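Local coordinates for protein multicopper oxidase (Pseudomonas thermotolerans, PDB 6VOW) that probably oxidises phenolic or similar substrates in the manner of a laccase, passing their electrons through copper ions to dioxygen, which is reduced to water, at residues T92-G97 and H136-S141; N132-P137 and G148-L153; H388-H393 and W435-H440. All coordinates share one frame; numbering follows the deposited sequence.

All three contacts are buried; none is a surface contact. Contacts 1 and 2 both reach one mixed sheet, where strand 131-136 lies between strands 94-96 and 151-156, and they share His136 and Pro137. Contact 3 is a strand pair in a different sheet, near the C-terminal end of the chain. Contacts 1 and 3 each supply four histidines to the copper cluster, and they meet across it: the His94 and His393 rings stack, as do those of His96 and His391. Contact 2 runs from the cluster into the sheet. It combines backbone hydrogen bonds with aromatic and apolar packing. Contact 3 alone also holds ligands of the separate copper bound by Cys439.

Contact 1 of 3, residues T92-G97 and H136-S141; sequences TIHWHG and HPHESS. With CU (copper (II) ion), chain C; C2O (Cu-O-Cu linkage), chain B.
His94 meets two histidines of segment 136-141, each in a different way. It turns an edge toward the face of His136, offset, with the planes at 62°. CD2 of His94 is 3.7 Å from CE1 of His136. Toward His138 the roles change: the edge of His138 points at the face of His94, and the planes are nearly perpendicular at 80°. The side chains of His94 and His138 run side by side in the same direction. The rings of His96 and His136 meet at their edges, neither lying over the other.

The backbone sets His94 and His136 side by side. They form an antiparallel hydrogen-bonded pair at the edge of the sheet. His94 N donates to His136 O at 2.7 Å, and His136 N returns a bond to His94 O at 3.1 Å. His136 CG sits between its backbone N and carbonyl carbon (chi1 59°). ND1 then donates to Pro137 O at 2.6 Å, close to the ring plane, which holds the ring's rotation. Past the strand, His138 N donates to Thr92 OG1 at 3.1 Å. That hydroxyl also bonds Gly106 O. Asp105 O accepts from His94 ND1, and His96 NE2 pairs with Asp413 OD1.

Each ring thus turns one nitrogen to copper. His94 NE2 binds a copper ion at 2.0 Å. His96 ND1 and His136 NE2 share CU2 of the Cu-O-Cu linkage, and His138 NE2 binds CU3. His96 binds through ND1, the other three through NE2. The two HxH pairs give half of the eight histidine ligands of a trinuclear cluster, the site where laccases reduce dioxygen.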
loop_
_atom_site.group_PDB
_atom_site.type_symbol
_atom_site.label_atom_id
_atom_site.label_comp_id
_atom_site.label_asym_id
_atom_site.label_seq_id
_atom_site.Cartn_x
_atom_site.Cartn_y
_atom_site.Cartn_z
ATOM N N THR A 92 -10.587 -12.625 -1.241
ATOM C CA THR A 92 -11.077 -11.783 -0.198
ATOM C C THR A 92 -10.635 -10.366 -0.652
ATOM O O THR A 92 -10.012 -10.200 -1.719
ATOM C CB THR A 92 -10.377 -12.044 1.131
ATOM O OG1 THR A 92 -8.981 -11.731 0.977
ATOM C CG2 THR A 92 -10.617 -13.494 1.680
ATOM N N ILE A 93 -10.972 -9.381 0.177
ATOM C CA ILE A 93 -10.476 -7.993 0.008
ATOM C C ILE A 93 -9.942 -7.619 1.319
ATOM O O ILE A 93 -10.647 -7.674 2.323
ATOM C CB ILE A 93 -11.533 -6.945 -0.431
ATOM C CG1 ILE A 93 -11.964 -7.285 -1.846
ATOM C CG2 ILE A 93 -10.889 -5.541 -0.515
ATOM C CD1 ILE A 93 -13.128 -6.436 -2.379
ATOM N N HIS A 94 -8.641 -7.377 1.327
ATOM C CA HIS A 94 -7.994 -6.836 2.498
ATOM C C HIS A 94 -7.785 -5.346 2.309
ATOM O O HIS A 94 -7.457 -4.926 1.222
ATOM C CB HIS A 94 -6.658 -7.539 2.724
ATOM C CG HIS A 94 -5.765 -6.817 3.684
ATOM N ND1 HIS A 94 -5.985 -6.771 5.046
ATOM C CD2 HIS A 94 -4.618 -6.143 3.467
ATOM C CE1 HIS A 94 -5.050 -6.020 5.616
ATOM N NE2 HIS A 94 -4.199 -5.665 4.679
ATOM N N TRP A 95 -8.002 -4.563 3.359
ATOM C CA TRP A 95 -8.126 -3.089 3.235
ATOM C C TRP A 95 -6.885 -2.571 3.911
ATOM O O TRP A 95 -6.798 -2.427 5.193
ATOM C CB TRP A 95 -9.401 -2.560 3.849
ATOM C CG TRP A 95 -10.571 -3.211 3.287
ATOM C CD1 TRP A 95 -11.171 -4.329 3.742
ATOM C CD2 TRP A 95 -11.311 -2.796 2.133
ATOM N NE1 TRP A 95 -12.223 -4.663 2.936
ATOM C CE2 TRP A 95 -12.356 -3.737 1.947
ATOM C CE3 TRP A 95 -11.190 -1.738 1.224
ATOM C CZ2 TRP A 95 -13.278 -3.650 0.878
ATOM C CZ3 TRP A 95 -12.141 -1.625 0.165
ATOM C CH2 TRP A 95 -13.146 -2.589 -0.009
ATOM N N HIS A 96 -5.880 -2.424 3.026
ATOM C CA HIS A 96 -4.462 -2.201 3.425
ATOM C C HIS A 96 -4.362 -0.871 4.105
ATOM O O HIS A 96 -4.528 0.167 3.470
ATOM C CB HIS A 96 -3.489 -2.259 2.200
ATOM C CG HIS A 96 -2.036 -2.077 2.586
ATOM N ND1 HIS A 96 -1.064 -3.028 2.373
ATOM C CD2 HIS A 96 -1.408 -1.054 3.214
ATOM C CE1 HIS A 96 0.100 -2.583 2.796
ATOM N NE2 HIS A 96 -0.094 -1.395 3.339
ATOM N N GLY A 97 -4.084 -0.908 5.398
ATOM C CA GLY A 97 -3.770 0.246 6.199
ATOM C C GLY A 97 -4.913 0.655 7.164
ATOM O O GLY A 97 -4.715 1.436 8.107
ATOM N N HIS A 136 -6.738 -5.052 -1.758
ATOM C CA HIS A 136 -6.292 -6.127 -2.610
ATOM C C HIS A 136 -6.618 -7.427 -1.933
ATOM O O HIS A 136 -6.981 -7.423 -0.798
ATOM C CB HIS A 136 -4.767 -6.027 -2.816
ATOM C CG HIS A 136 -3.997 -6.087 -1.548
ATOM N ND1 HIS A 136 -3.745 -7.256 -0.866
ATOM C CD2 HIS A 136 -3.432 -5.097 -0.826
ATOM C CE1 HIS A 136 -3.042 -6.984 0.227
ATOM N NE2 HIS A 136 -2.821 -5.673 0.258
ATOM N N PRO A 137 -6.513 -8.540 -2.655
ATOM C CA PRO A 137 -6.821 -9.825 -2.031
ATOM C C PRO A 137 -5.796 -10.198 -1.101
ATOM O O PRO A 137 -4.706 -9.631 -1.128
ATOM C CB PRO A 137 -6.823 -10.814 -3.207
ATOM C CG PRO A 137 -7.171 -9.953 -4.353
ATOM C CD PRO A 137 -6.502 -8.658 -4.113
ATOM N N HIS A 138 -6.157 -11.148 -0.257
ATOM C CA HIS A 138 -5.197 -11.806 0.588
ATOM C C HIS A 138 -5.260 -13.331 0.437
ATOM O O HIS A 138 -5.063 -14.048 1.379
ATOM C CB HIS A 138 -5.448 -11.403 2.000
ATOM C CG HIS A 138 -4.208 -11.098 2.705
ATOM N ND1 HIS A 138 -3.387 -12.094 3.172
ATOM C CD2 HIS A 138 -3.565 -9.932 2.898
ATOM C CE1 HIS A 138 -2.314 -11.550 3.707
ATOM N NE2 HIS A 138 -2.416 -10.247 3.571
ATOM N N GLU A 139 -5.528 -13.765 -0.785
ATOM C CA GLU A 139 -5.737 -15.139 -1.143
ATOM C C GLU A 139 -5.127 -15.229 -2.511
ATOM O O GLU A 139 -5.422 -14.376 -3.328
ATOM C CB GLU A 139 -7.240 -15.488 -1.219
ATOM C CG GLU A 139 -7.548 -16.933 -1.680
ATOM C CD GLU A 139 -7.938 -17.943 -0.583
ATOM O OE1 GLU A 139 -8.743 -18.876 -0.867
ATOM O OE2 GLU A 139 -7.431 -17.849 0.547
ATOM N N SER A 140 -4.296 -16.239 -2.777
ATOM C CA SER A 140 -3.676 -16.405 -4.110
ATOM C C SER A 140 -3.035 -15.092 -4.546
ATOM O O SER A 140 -3.229 -14.625 -5.643
ATOM C CB SER A 140 -4.738 -16.840 -5.168
ATOM O OG SER A 140 -5.505 -17.962 -4.749
ATOM N N SER A 141 -2.256 -14.522 -3.660
ATOM C CA SER A 141 -1.973 -13.131 -3.681
ATOM C C SER A 141 -1.133 -12.751 -4.867
ATOM O O SER A 141 -1.531 -11.895 -5.641
ATOM C CB SER A 141 -1.345 -12.695 -2.344
ATOM O OG SER A 141 -2.158 -13.036 -1.192
HETATM CU CU CU C . -2.391 -4.993 5.215
HETATM CU CU2 C2O B . -1.460 -4.877 1.501
HETATM CU CU3 C2O B . -1.255 -8.521 4.298
HETATM O O1 C2O B . -1.212 -6.654 2.951
#

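Contact 2 of 3, residues N132-P137 and G148-L153; sequences NFWYHP and GLVGPL. With C2O (Cu-O-Cu linkage), chain B.
Tyr135 lays one face of its ring over Gly151, whose CA is 3.8 Å from the ring centroid in a CH-pi contact. The two residues belong to an antiparallel strand pair, consistent with a cupredoxin-like domain. Pro152 O lies at the edge of the same ring, 3.4 Å from CE2. Gly151 has no side chain, and the phenol lies directly on its backbone. Tyr135 OH goes on to bond Val69 O. The indole of Trp134 has His136 CD2 over one face, near the rim. At its edge, in plane, CZ3 touches Val150 CG1 at 3.7 Å.

Strands 132-136 and 151-153 approach to 4.2 Å, with their directions 140° apart. Four backbone bonds join them, a pair between Phe133 and Leu153 and a pair between Tyr135 and Gly151. Trp134 and Pro152 form the non-hydrogen-bonded pair between these, and their side chains diverge. Leu153 N comes to Phe133 O from above the carbonyl plane.

Alternate residues of strand 132-136 take different roles. Phe133 and Tyr135 share a sheet face with Leu153, and the CB atoms of Phe133 and Leu153 are 4.2 Å apart. Trp134 and His136 reach toward the copper side. Both have CG between the backbone N and the carbonyl carbon (chi1 59° in each). Helix 141-146 connects the two segments, and Leu145 packs on His136 and Val150. Just before strand 151-153, Leu149 centres an inverse gamma turn, and its side chain crosses Pro137 at about a right angle. The indole reaches the cluster through CZ2, 3.5 Å from CU2 of the Cu-O-Cu linkage.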
loop_
_atom_site.group_PDB
_atom_site.type_symbol
_atom_site.label_atom_id
_atom_site.label_comp_id
_atom_site.label_asym_id
_atom_site.label_seq_id
_atom_site.Cartn_x
_atom_site.Cartn_y
_atom_site.Cartn_z
ATOM N N ASN A 132 -4.483 7.864 2.348
ATOM C CA ASN A 132 -4.357 6.974 1.174
ATOM C C ASN A 132 -4.189 5.589 1.630
ATOM O O ASN A 132 -3.220 5.330 2.365
ATOM C CB ASN A 132 -3.069 7.362 0.403
ATOM C CG ASN A 132 -3.166 8.770 -0.117
ATOM O OD1 ASN A 132 -4.206 9.152 -0.710
ATOM N ND2 ASN A 132 -2.129 9.560 0.100
ATOM N N PHE A 133 -5.079 4.708 1.196
ATOM C CA PHE A 133 -4.959 3.310 1.608
ATOM C C PHE A 133 -5.125 2.601 0.312
ATOM O O PHE A 133 -5.231 3.241 -0.787
ATOM C CB PHE A 133 -6.028 2.963 2.695
ATOM C CG PHE A 133 -5.841 3.747 3.893
ATOM C CD1 PHE A 133 -4.863 3.449 4.753
ATOM C CD2 PHE A 133 -6.518 4.951 4.032
ATOM C CE1 PHE A 133 -4.610 4.256 5.844
ATOM C CE2 PHE A 133 -6.257 5.794 5.064
ATOM C CZ PHE A 133 -5.313 5.429 6.008
ATOM N N TRP A 134 -5.152 1.295 0.402
ATOM C CA TRP A 134 -5.533 0.511 -0.813
ATOM C C TRP A 134 -6.108 -0.799 -0.397
ATOM O O TRP A 134 -6.106 -1.168 0.799
ATOM C CB TRP A 134 -4.336 0.304 -1.800
ATOM C CG TRP A 134 -3.147 -0.400 -1.290
ATOM C CD1 TRP A 134 -2.394 -0.087 -0.226
ATOM C CD2 TRP A 134 -2.591 -1.569 -1.857
ATOM N NE1 TRP A 134 -1.394 -0.989 -0.104
ATOM C CE2 TRP A 134 -1.480 -1.888 -1.131
ATOM C CE3 TRP A 134 -2.911 -2.331 -2.963
ATOM C CZ2 TRP A 134 -0.722 -2.996 -1.407
ATOM C CZ3 TRP A 134 -2.136 -3.392 -3.281
ATOM C CH2 TRP A 134 -1.019 -3.701 -2.532
ATOM N N TYR A 135 -6.535 -1.532 -1.385
ATOM C CA TYR A 135 -7.187 -2.802 -1.161
ATOM C C TYR A 135 -6.753 -3.821 -2.200
ATOM O O TYR A 135 -6.538 -3.512 -3.387
ATOM C CB TYR A 135 -8.716 -2.569 -1.196
ATOM C CG TYR A 135 -9.280 -2.118 -2.524
ATOM C CD1 TYR A 135 -9.796 -3.047 -3.391
ATOM C CD2 TYR A 135 -9.371 -0.779 -2.872
ATOM C CE1 TYR A 135 -10.336 -2.701 -4.608
ATOM C CE2 TYR A 135 -9.949 -0.414 -4.098
ATOM C CZ TYR A 135 -10.422 -1.422 -4.952
ATOM O OH TYR A 135 -10.959 -1.189 -6.173
ATOM N N HIS A 136 -6.738 -5.052 -1.758
ATOM C CA HIS A 136 -6.292 -6.127 -2.610
ATOM C C HIS A 136 -6.618 -7.427 -1.933
ATOM O O HIS A 136 -6.981 -7.423 -0.798
ATOM C CB HIS A 136 -4.767 -6.027 -2.816
ATOM C CG HIS A 136 -3.997 -6.087 -1.548
ATOM N ND1 HIS A 136 -3.745 -7.256 -0.866
ATOM C CD2 HIS A 136 -3.432 -5.097 -0.826
ATOM C CE1 HIS A 136 -3.042 -6.984 0.227
ATOM N NE2 HIS A 136 -2.821 -5.673 0.258
ATOM N N PRO A 137 -6.513 -8.540 -2.655
ATOM C CA PRO A 137 -6.821 -9.825 -2.031
ATOM C C PRO A 137 -5.796 -10.198 -1.101
ATOM O O PRO A 137 -4.706 -9.631 -1.128
ATOM C CB PRO A 137 -6.823 -10.814 -3.207
ATOM C CG PRO A 137 -7.171 -9.953 -4.353
ATOM C CD PRO A 137 -6.502 -8.658 -4.113
ATOM N N GLY A 148 -4.014 -7.937 -11.543
ATOM C CA GLY A 148 -4.755 -6.707 -11.610
ATOM C C GLY A 148 -5.576 -6.403 -10.400
ATOM O O GLY A 148 -6.103 -5.342 -10.363
ATOM N N LEU A 149 -5.705 -7.311 -9.444
ATOM C CA LEU A 149 -6.621 -7.092 -8.318
ATOM C C LEU A 149 -5.974 -6.262 -7.284
ATOM O O LEU A 149 -5.573 -6.778 -6.262
ATOM C CB LEU A 149 -7.169 -8.413 -7.726
ATOM C CG LEU A 149 -8.094 -9.098 -8.728
ATOM C CD1 LEU A 149 -8.142 -10.576 -8.405
ATOM C CD2 LEU A 149 -9.495 -8.523 -8.904
ATOM N N VAL A 150 -5.957 -4.939 -7.564
ATOM C CA VAL A 150 -5.460 -3.926 -6.690
ATOM C C VAL A 150 -6.182 -2.630 -6.966
ATOM O O VAL A 150 -6.495 -2.310 -8.154
ATOM C CB VAL A 150 -3.978 -3.650 -6.841
ATOM C CG1 VAL A 150 -3.148 -4.825 -6.503
ATOM C CG2 VAL A 150 -3.628 -3.113 -8.164
ATOM N N GLY A 151 -6.444 -1.884 -5.915
ATOM C CA GLY A 151 -7.103 -0.575 -6.131
ATOM C C GLY A 151 -6.755 0.449 -5.076
ATOM O O GLY A 151 -6.372 0.080 -3.971
ATOM N N PRO A 152 -6.928 1.737 -5.370
ATOM C CA PRO A 152 -6.764 2.791 -4.368
ATOM C C PRO A 152 -8.035 3.013 -3.518
ATOM O O PRO A 152 -9.161 2.940 -4.085
ATOM C CB PRO A 152 -6.465 4.060 -5.228
ATOM C CG PRO A 152 -6.944 3.770 -6.576
ATOM C CD PRO A 152 -7.398 2.296 -6.621
ATOM N N LEU A 153 -7.839 3.252 -2.208
ATOM C CA LEU A 153 -8.877 3.748 -1.244
ATOM C C LEU A 153 -8.467 5.063 -0.617
ATOM O O LEU A 153 -7.427 5.145 0.031
ATOM C CB LEU A 153 -9.090 2.761 -0.126
ATOM C CG LEU A 153 -9.996 3.095 1.037
ATOM C CD1 LEU A 153 -11.339 3.517 0.524
ATOM C CD2 LEU A 153 -10.098 1.926 1.989
HETATM CU CU2 C2O B . -1.460 -4.877 1.501
HETATM CU CU3 C2O B . -1.255 -8.521 4.298
HETATM O O1 C2O B . -1.212 -6.654 2.951
#

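Contact 3 of 3, residues H388-H393 and W435-H440; sequences HPIHLH and WMFHCH. With CU (copper (II) ion), chain D; CU (copper (II) ion), chain C; C2O (Cu-O-Cu linkage), chain B.
His393 packs its ring against Met436, whose CB sits over the ring centre, 3.6 Å from the centroid. The copper ion bound by His391 lies over the opposite face, toward the rim. His393 N donates almost straight to Met436 O at 2.8 Å, and Asp105 OD2 bonds ND1 of the ring. NE2 binds CU3 of the Cu-O-Cu linkage, as does His438 NE2.

His391 turns an edge toward the face of His438, offset, and receives the edge of His440 on its own face at 80°. Its NE2 binds copper at 2.0 Å, while Thr414 OG1 pairs with ND1. His391 and His438 also exchange two backbone bonds across the antiparallel strands.

Cys439 points to the other face of the sheet, along with Ile390 and Phe437. Its SG is anti to the backbone N (chi1 167°) and binds a separate copper ion at 2.2 Å. His388 ND1 binds that ion at 2.0 Å, and His444 completes the site. Ile390 CG2 meets Phe437 CE1 at 3.4 Å.

His438 and His440 flank Cys439 and bind the cluster on the other side. This His-Cys-His sequence linking a type 1 copper to the trinuclear cluster is the hallmark of multicopper oxidases.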
loop_
_atom_site.group_PDB
_atom_site.type_symbol
_atom_site.label_atom_id
_atom_site.label_comp_id
_atom_site.label_asym_id
_atom_site.label_seq_id
_atom_site.Cartn_x
_atom_site.Cartn_y
_atom_site.Cartn_z
ATOM N N HIS A 388 12.996 -5.389 2.433
ATOM C CA HIS A 388 11.665 -5.952 2.592
ATOM C C HIS A 388 10.706 -4.835 3.036
ATOM O O HIS A 388 10.981 -4.190 4.037
ATOM C CB HIS A 388 11.749 -6.989 3.682
ATOM C CG HIS A 388 12.641 -8.137 3.356
ATOM N ND1 HIS A 388 12.481 -8.904 2.225
ATOM C CD2 HIS A 388 13.709 -8.644 4.013
ATOM C CE1 HIS A 388 13.419 -9.835 2.192
ATOM N NE2 HIS A 388 14.166 -9.712 3.283
ATOM N N PRO A 389 9.601 -4.587 2.315
ATOM C CA PRO A 389 8.560 -3.634 2.840
ATOM C C PRO A 389 7.667 -4.375 3.825
ATOM O O PRO A 389 6.776 -5.192 3.451
ATOM C CB PRO A 389 7.798 -3.227 1.579
ATOM C CG PRO A 389 7.894 -4.480 0.743
ATOM C CD PRO A 389 9.328 -4.913 0.925
ATOM N N ILE A 390 7.982 -4.146 5.088
ATOM C CA ILE A 390 7.430 -4.958 6.103
ATOM C C ILE A 390 6.187 -4.301 6.568
ATOM O O ILE A 390 6.220 -3.147 7.055
ATOM C CB ILE A 390 8.331 -5.092 7.280
ATOM C CG1 ILE A 390 9.669 -5.804 6.860
ATOM C CG2 ILE A 390 7.579 -5.841 8.405
ATOM C CD1 ILE A 390 9.611 -7.273 6.644
ATOM N N HIS A 391 5.131 -5.077 6.541
ATOM C CA HIS A 391 3.801 -4.550 6.813
ATOM C C HIS A 391 3.084 -5.265 7.973
ATOM O O HIS A 391 3.215 -6.468 8.157
ATOM C CB HIS A 391 3.087 -4.690 5.505
ATOM C CG HIS A 391 1.650 -4.414 5.585
ATOM N ND1 HIS A 391 1.150 -3.146 5.772
ATOM C CD2 HIS A 391 0.581 -5.228 5.449
ATOM C CE1 HIS A 391 -0.172 -3.193 5.790
ATOM N NE2 HIS A 391 -0.535 -4.436 5.588
ATOM N N LEU A 392 2.349 -4.533 8.784
ATOM C CA LEU A 392 1.551 -5.124 9.876
ATOM C C LEU A 392 0.090 -4.787 9.627
ATOM O O LEU A 392 -0.238 -3.644 9.439
ATOM C CB LEU A 392 1.967 -4.486 11.156
ATOM C CG LEU A 392 1.309 -4.980 12.401
ATOM C CD1 LEU A 392 1.424 -6.521 12.511
ATOM C CD2 LEU A 392 1.989 -4.265 13.518
ATOM N N HIS A 393 -0.775 -5.791 9.667
ATOM C CA HIS A 393 -2.169 -5.577 9.637
ATOM C C HIS A 393 -2.675 -5.045 10.929
ATOM O O HIS A 393 -2.052 -5.273 12.011
ATOM C CB HIS A 393 -2.820 -6.882 9.557
ATOM C CG HIS A 393 -2.677 -7.502 8.260
ATOM N ND1 HIS A 393 -3.681 -8.242 7.693
ATOM C CD2 HIS A 393 -1.677 -7.434 7.361
ATOM C CE1 HIS A 393 -3.313 -8.610 6.488
ATOM N NE2 HIS A 393 -2.104 -8.123 6.277
ATOM N N TRP A 435 -3.210 -10.673 13.653
ATOM C CA TRP A 435 -2.865 -9.827 12.505
ATOM C C TRP A 435 -1.617 -10.308 11.792
ATOM O O TRP A 435 -0.560 -10.478 12.399
ATOM C CB TRP A 435 -2.573 -8.421 12.997
ATOM C CG TRP A 435 -3.611 -8.018 13.838
ATOM C CD1 TRP A 435 -3.647 -8.106 15.193
ATOM C CD2 TRP A 435 -4.885 -7.601 13.422
ATOM N NE1 TRP A 435 -4.872 -7.716 15.655
ATOM C CE2 TRP A 435 -5.655 -7.393 14.582
ATOM C CE3 TRP A 435 -5.449 -7.342 12.196
ATOM C CZ2 TRP A 435 -6.955 -6.877 14.536
ATOM C CZ3 TRP A 435 -6.785 -6.847 12.174
ATOM C CH2 TRP A 435 -7.494 -6.624 13.333
ATOM N N MET A 436 -1.751 -10.459 10.497
ATOM C CA MET A 436 -0.615 -10.764 9.632
ATOM C C MET A 436 0.439 -9.666 9.647
ATOM O O MET A 436 0.160 -8.450 9.662
ATOM C CB MET A 436 -1.029 -11.004 8.166
ATOM C CG MET A 436 -2.089 -12.077 7.933
ATOM S SD MET A 436 -1.682 -13.685 8.704
ATOM C CE MET A 436 -2.200 -13.460 10.420
ATOM N N PHE A 437 1.653 -10.161 9.558
ATOM C CA PHE A 437 2.851 -9.383 9.650
ATOM C C PHE A 437 3.801 -9.952 8.634
ATOM O O PHE A 437 4.223 -11.071 8.753
ATOM C CB PHE A 437 3.393 -9.545 11.013
ATOM C CG PHE A 437 4.617 -8.776 11.276
ATOM C CD1 PHE A 437 4.731 -7.462 10.917
ATOM C CD2 PHE A 437 5.644 -9.367 12.008
ATOM C CE1 PHE A 437 5.875 -6.745 11.218
ATOM C CE2 PHE A 437 6.784 -8.653 12.345
ATOM C CZ PHE A 437 6.892 -7.329 11.945
ATOM N N HIS A 438 4.020 -9.199 7.585
ATOM C CA HIS A 438 4.667 -9.776 6.450
ATOM C C HIS A 438 5.363 -8.765 5.511
ATOM O O HIS A 438 5.100 -7.527 5.495
ATOM C CB HIS A 438 3.681 -10.692 5.718
ATOM C CG HIS A 438 2.664 -9.934 4.945
ATOM N ND1 HIS A 438 2.943 -9.379 3.727
ATOM C CD2 HIS A 438 1.422 -9.517 5.269
ATOM C CE1 HIS A 438 1.900 -8.711 3.291
ATOM N NE2 HIS A 438 0.970 -8.784 4.209
ATOM N N CYS A 439 6.294 -9.307 4.712
ATOM C CA CYS A 439 6.928 -8.509 3.706
ATOM C C CYS A 439 5.864 -8.357 2.644
ATOM O O CYS A 439 5.122 -9.325 2.329
ATOM C CB CYS A 439 8.157 -9.172 3.103
ATOM S SG CYS A 439 8.662 -8.296 1.601
ATOM N N HIS A 440 5.758 -7.154 2.098
ATOM C CA HIS A 440 4.719 -6.884 1.067
ATOM C C HIS A 440 5.194 -7.059 -0.418
ATOM O O HIS A 440 4.527 -6.618 -1.403
ATOM C CB HIS A 440 4.064 -5.542 1.363
ATOM C CG HIS A 440 2.586 -5.547 1.061
ATOM N ND1 HIS A 440 2.110 -5.605 -0.232
ATOM C CD2 HIS A 440 1.497 -5.612 1.874
ATOM C CE1 HIS A 440 0.789 -5.684 -0.197
ATOM N NE2 HIS A 440 0.393 -5.664 1.068
HETATM CU CU CU D . 10.694 -9.129 1.306
HETATM CU CU CU C . -2.391 -4.993 5.215
HETATM CU CU2 C2O B . -1.460 -4.877 1.501
HETATM CU CU3 C2O B . -1.255 -8.521 4.298
HETATM O O1 C2O B . -1.212 -6.654 2.951
#